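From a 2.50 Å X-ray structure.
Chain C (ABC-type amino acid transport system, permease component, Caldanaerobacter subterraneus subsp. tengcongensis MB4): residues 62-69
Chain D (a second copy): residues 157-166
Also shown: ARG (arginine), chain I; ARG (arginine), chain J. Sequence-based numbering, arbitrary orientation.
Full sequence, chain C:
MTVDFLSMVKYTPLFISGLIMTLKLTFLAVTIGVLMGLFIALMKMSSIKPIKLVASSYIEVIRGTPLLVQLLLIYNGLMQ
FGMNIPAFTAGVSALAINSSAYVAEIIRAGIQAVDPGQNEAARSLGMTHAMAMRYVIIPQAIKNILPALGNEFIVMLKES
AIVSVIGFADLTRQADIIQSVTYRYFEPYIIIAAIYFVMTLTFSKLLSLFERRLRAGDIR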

# COMPACT_ATOMS: atom_id res chain seq x y z
N ILE C 62 23.21 -15.02 0.26
CA ILE C 62 22.60 -15.77 1.35
C ILE C 62 21.08 -15.98 1.19
O ILE C 62 20.57 -17.07 1.45
CB ILE C 62 22.94 -15.15 2.69
CG1 ILE C 62 24.44 -15.31 2.92
CG2 ILE C 62 22.17 -15.82 3.81
CD1 ILE C 62 24.90 -14.61 4.10
N ARG C 63 20.37 -14.95 0.74
CA ARG C 63 18.94 -15.09 0.57
C ARG C 63 18.62 -15.89 -0.68
O ARG C 63 17.57 -16.55 -0.76
CB ARG C 63 18.27 -13.71 0.51
CG ARG C 63 18.44 -12.89 1.78
CD ARG C 63 17.77 -11.53 1.65
NE ARG C 63 16.32 -11.64 1.49
CZ ARG C 63 15.65 -11.08 0.49
NH1 ARG C 63 16.32 -10.38 -0.42
NH2 ARG C 63 14.33 -11.23 0.40
N GLY C 64 19.53 -15.86 -1.65
CA GLY C 64 19.27 -16.50 -2.93
C GLY C 64 19.74 -17.94 -2.97
O GLY C 64 19.78 -18.56 -4.04
N THR C 65 20.04 -18.49 -1.79
CA THR C 65 20.68 -19.80 -1.67
C THR C 65 20.14 -20.57 -0.45
O THR C 65 19.86 -19.98 0.60
CB THR C 65 22.22 -19.57 -1.61
OG1 THR C 65 22.89 -20.53 -2.43
CG2 THR C 65 22.75 -19.56 -0.20
N PRO C 66 19.94 -21.90 -0.58
CA PRO C 66 19.23 -22.65 0.47
C PRO C 66 19.92 -22.69 1.84
O PRO C 66 21.17 -22.76 1.91
CB PRO C 66 19.13 -24.07 -0.11
CG PRO C 66 19.26 -23.89 -1.59
CD PRO C 66 20.24 -22.75 -1.74
N LEU C 67 19.12 -22.61 2.90
CA LEU C 67 19.63 -22.70 4.28
C LEU C 67 20.36 -24.03 4.50
O LEU C 67 21.37 -24.06 5.19
CB LEU C 67 18.47 -22.60 5.27
CG LEU C 67 18.65 -22.04 6.69
CD1 LEU C 67 17.81 -22.82 7.69
CD2 LEU C 67 20.09 -21.91 7.15
N LEU C 68 19.82 -25.12 3.95
CA LEU C 68 20.41 -26.45 4.10
C LEU C 68 21.85 -26.42 3.62
O LEU C 68 22.78 -26.78 4.37
CB LEU C 68 19.64 -27.48 3.27
CG LEU C 68 19.45 -28.92 3.78
CD1 LEU C 68 19.39 -29.90 2.61
CD2 LEU C 68 20.50 -29.35 4.80
N VAL C 69 22.03 -25.95 2.39
CA VAL C 69 23.36 -25.88 1.79
C VAL C 69 24.34 -25.09 2.66
O VAL C 69 25.50 -25.47 2.80
CB VAL C 69 23.30 -25.36 0.34
CG1 VAL C 69 24.68 -25.06 -0.20
CG2 VAL C 69 22.57 -26.37 -0.54
N LEU D 157 12.36 -23.86 -5.10
CA LEU D 157 13.64 -24.37 -5.58
C LEU D 157 14.57 -24.57 -4.41
O LEU D 157 15.14 -25.64 -4.24
CB LEU D 157 14.28 -23.42 -6.59
CG LEU D 157 13.74 -23.45 -8.01
CD1 LEU D 157 14.61 -22.57 -8.90
CD2 LEU D 157 13.67 -24.87 -8.55
N LYS D 158 14.72 -23.51 -3.61
CA LYS D 158 15.54 -23.59 -2.40
C LYS D 158 14.98 -24.62 -1.45
O LYS D 158 15.73 -25.43 -0.90
CB LYS D 158 15.64 -22.23 -1.72
CG LYS D 158 16.35 -21.19 -2.56
CD LYS D 158 16.69 -19.95 -1.75
CE LYS D 158 15.43 -19.20 -1.33
NZ LYS D 158 15.75 -18.18 -0.27
N GLU D 159 13.66 -24.63 -1.30
CA GLU D 159 13.00 -25.54 -0.38
C GLU D 159 13.30 -27.00 -0.72
O GLU D 159 13.48 -27.82 0.17
CB GLU D 159 11.49 -25.29 -0.42
CG GLU D 159 11.06 -23.96 0.20
CD GLU D 159 11.28 -23.92 1.70
OE1 GLU D 159 11.31 -24.99 2.32
OE2 GLU D 159 11.44 -22.82 2.26
N SER D 160 13.38 -27.30 -2.02
CA SER D 160 13.47 -28.66 -2.51
C SER D 160 14.80 -29.32 -2.13
O SER D 160 14.90 -30.54 -2.12
CB SER D 160 13.32 -28.67 -4.03
OG SER D 160 14.46 -28.07 -4.62
N ALA D 161 15.80 -28.52 -1.80
CA ALA D 161 17.08 -29.04 -1.37
C ALA D 161 16.88 -29.98 -0.19
O ALA D 161 17.74 -30.80 0.11
CB ALA D 161 18.01 -27.92 -0.97
N ILE D 162 15.73 -29.89 0.45
CA ILE D 162 15.50 -30.63 1.68
C ILE D 162 15.19 -32.10 1.46
O ILE D 162 15.19 -32.87 2.41
CB ILE D 162 14.36 -30.02 2.48
CG1 ILE D 162 14.59 -30.22 3.97
CG2 ILE D 162 13.00 -30.59 2.04
CD1 ILE D 162 13.39 -29.87 4.77
N VAL D 163 14.92 -32.50 0.22
CA VAL D 163 14.64 -33.90 -0.05
C VAL D 163 15.98 -34.65 -0.20
O VAL D 163 16.03 -35.86 -0.42
CB VAL D 163 13.84 -34.07 -1.34
CG1 VAL D 163 12.63 -33.15 -1.31
CG2 VAL D 163 14.72 -33.72 -2.53
N SER D 164 17.06 -33.91 -0.07
CA SER D 164 18.36 -34.50 -0.14
C SER D 164 18.51 -35.37 1.10
O SER D 164 18.99 -36.50 1.01
CB SER D 164 19.42 -33.43 -0.16
OG SER D 164 19.67 -32.99 1.16
N VAL D 165 18.04 -34.87 2.24
CA VAL D 165 18.20 -35.58 3.51
C VAL D 165 17.46 -36.91 3.51
O VAL D 165 17.67 -37.76 4.38
CB VAL D 165 17.68 -34.74 4.69
CG1 VAL D 165 18.13 -33.31 4.55
CG2 VAL D 165 16.16 -34.82 4.76
N ILE D 166 16.58 -37.09 2.54
CA ILE D 166 15.75 -38.29 2.46
C ILE D 166 16.39 -39.23 1.45
O ILE D 166 15.84 -40.29 1.11
CB ILE D 166 14.31 -37.88 2.06
CG1 ILE D 166 13.27 -38.68 2.82
CG2 ILE D 166 14.05 -37.94 0.55
CD1 ILE D 166 11.91 -38.38 2.28
N ARG I . 13.84 -22.31 3.78
CA ARG I . 14.14 -21.23 2.84
C ARG I . 15.59 -21.24 2.40
O ARG I . 15.97 -20.50 1.49
CB ARG I . 13.83 -19.87 3.45
CG ARG I . 14.77 -19.44 4.55
CD ARG I . 14.23 -18.18 5.22
NE ARG I . 15.19 -17.59 6.15
CZ ARG I . 14.89 -16.62 7.00
NH1 ARG I . 15.83 -16.14 7.81
NH2 ARG I . 13.65 -16.14 7.05
OXT ARG I . 16.40 -21.97 2.97
N ARG J . 11.09 -23.69 5.30
CA ARG J . 9.91 -23.12 5.93
C ARG J . 9.05 -24.19 6.58
O ARG J . 8.18 -23.87 7.40
CB ARG J . 9.07 -22.34 4.91
CG ARG J . 8.36 -23.21 3.88
CD ARG J . 7.75 -22.36 2.80
NE ARG J . 6.87 -23.12 1.91
CZ ARG J . 6.35 -22.65 0.78
NH1 ARG J . 6.63 -21.41 0.40
NH2 ARG J . 5.56 -23.40 0.04
OXT ARG J . 9.18 -25.39 6.28

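Two copies of the permease meet where a break between helices in chain C lies against a helix and 3-10 segment of chain D, burying 348 Å² in total. In chain C one helix stops at Arg C63, Gly C64 leaves helical geometry, and a new helix starts at Leu C67 with Pro C66 as N-cap. In chain D the helix carrying Lys D158 is followed by a 3-10 segment from Ala D161 to Val D163. The CA atoms come nearest at Pro C66 and Lys D158, 4.8 Å apart.

Lys D158 is the long bump. Its side chain runs along the loop at Gly C64 and Thr C65, with CD 3.7 Å from Thr C65 N, and its NZ reaches Arg C63 O in a very short 2.5 Å hydrogen bond, where the interrupted helix leaves a carbonyl free to accept. The same NZ gives a hydrogen bond to O of the chain I arginine at 2.9 Å. The ligand OXT accepts from Leu C67 N at 2.8 Å, an amide at the start of the new helix, and the ligand N donates to Glu D159 OE2 at 2.9 Å. The ligand thus bridges both chains.

Pro C66 packs against the root of the lysine, CG 4.0 Å from Lys D158 CB, and its CB meets the small Ala D161 CB at 4.1 Å. The two contacts lie three residues apart in chain D.

Leu C68 is the second bump. Its CD1 enters a hollow lined by Ala D161, Ile D162, Ser D164 and Val D165, touching Val D165 CG1 at 4.1 Å and Ala D161 CB at 4.3 Å. The floor is partly polar: Leu C68 CD1 lies 3.1 Å from Ala D161 O and 3.4 Å from Ser D164 OG, which share a weak 3.1 Å hydrogen bond.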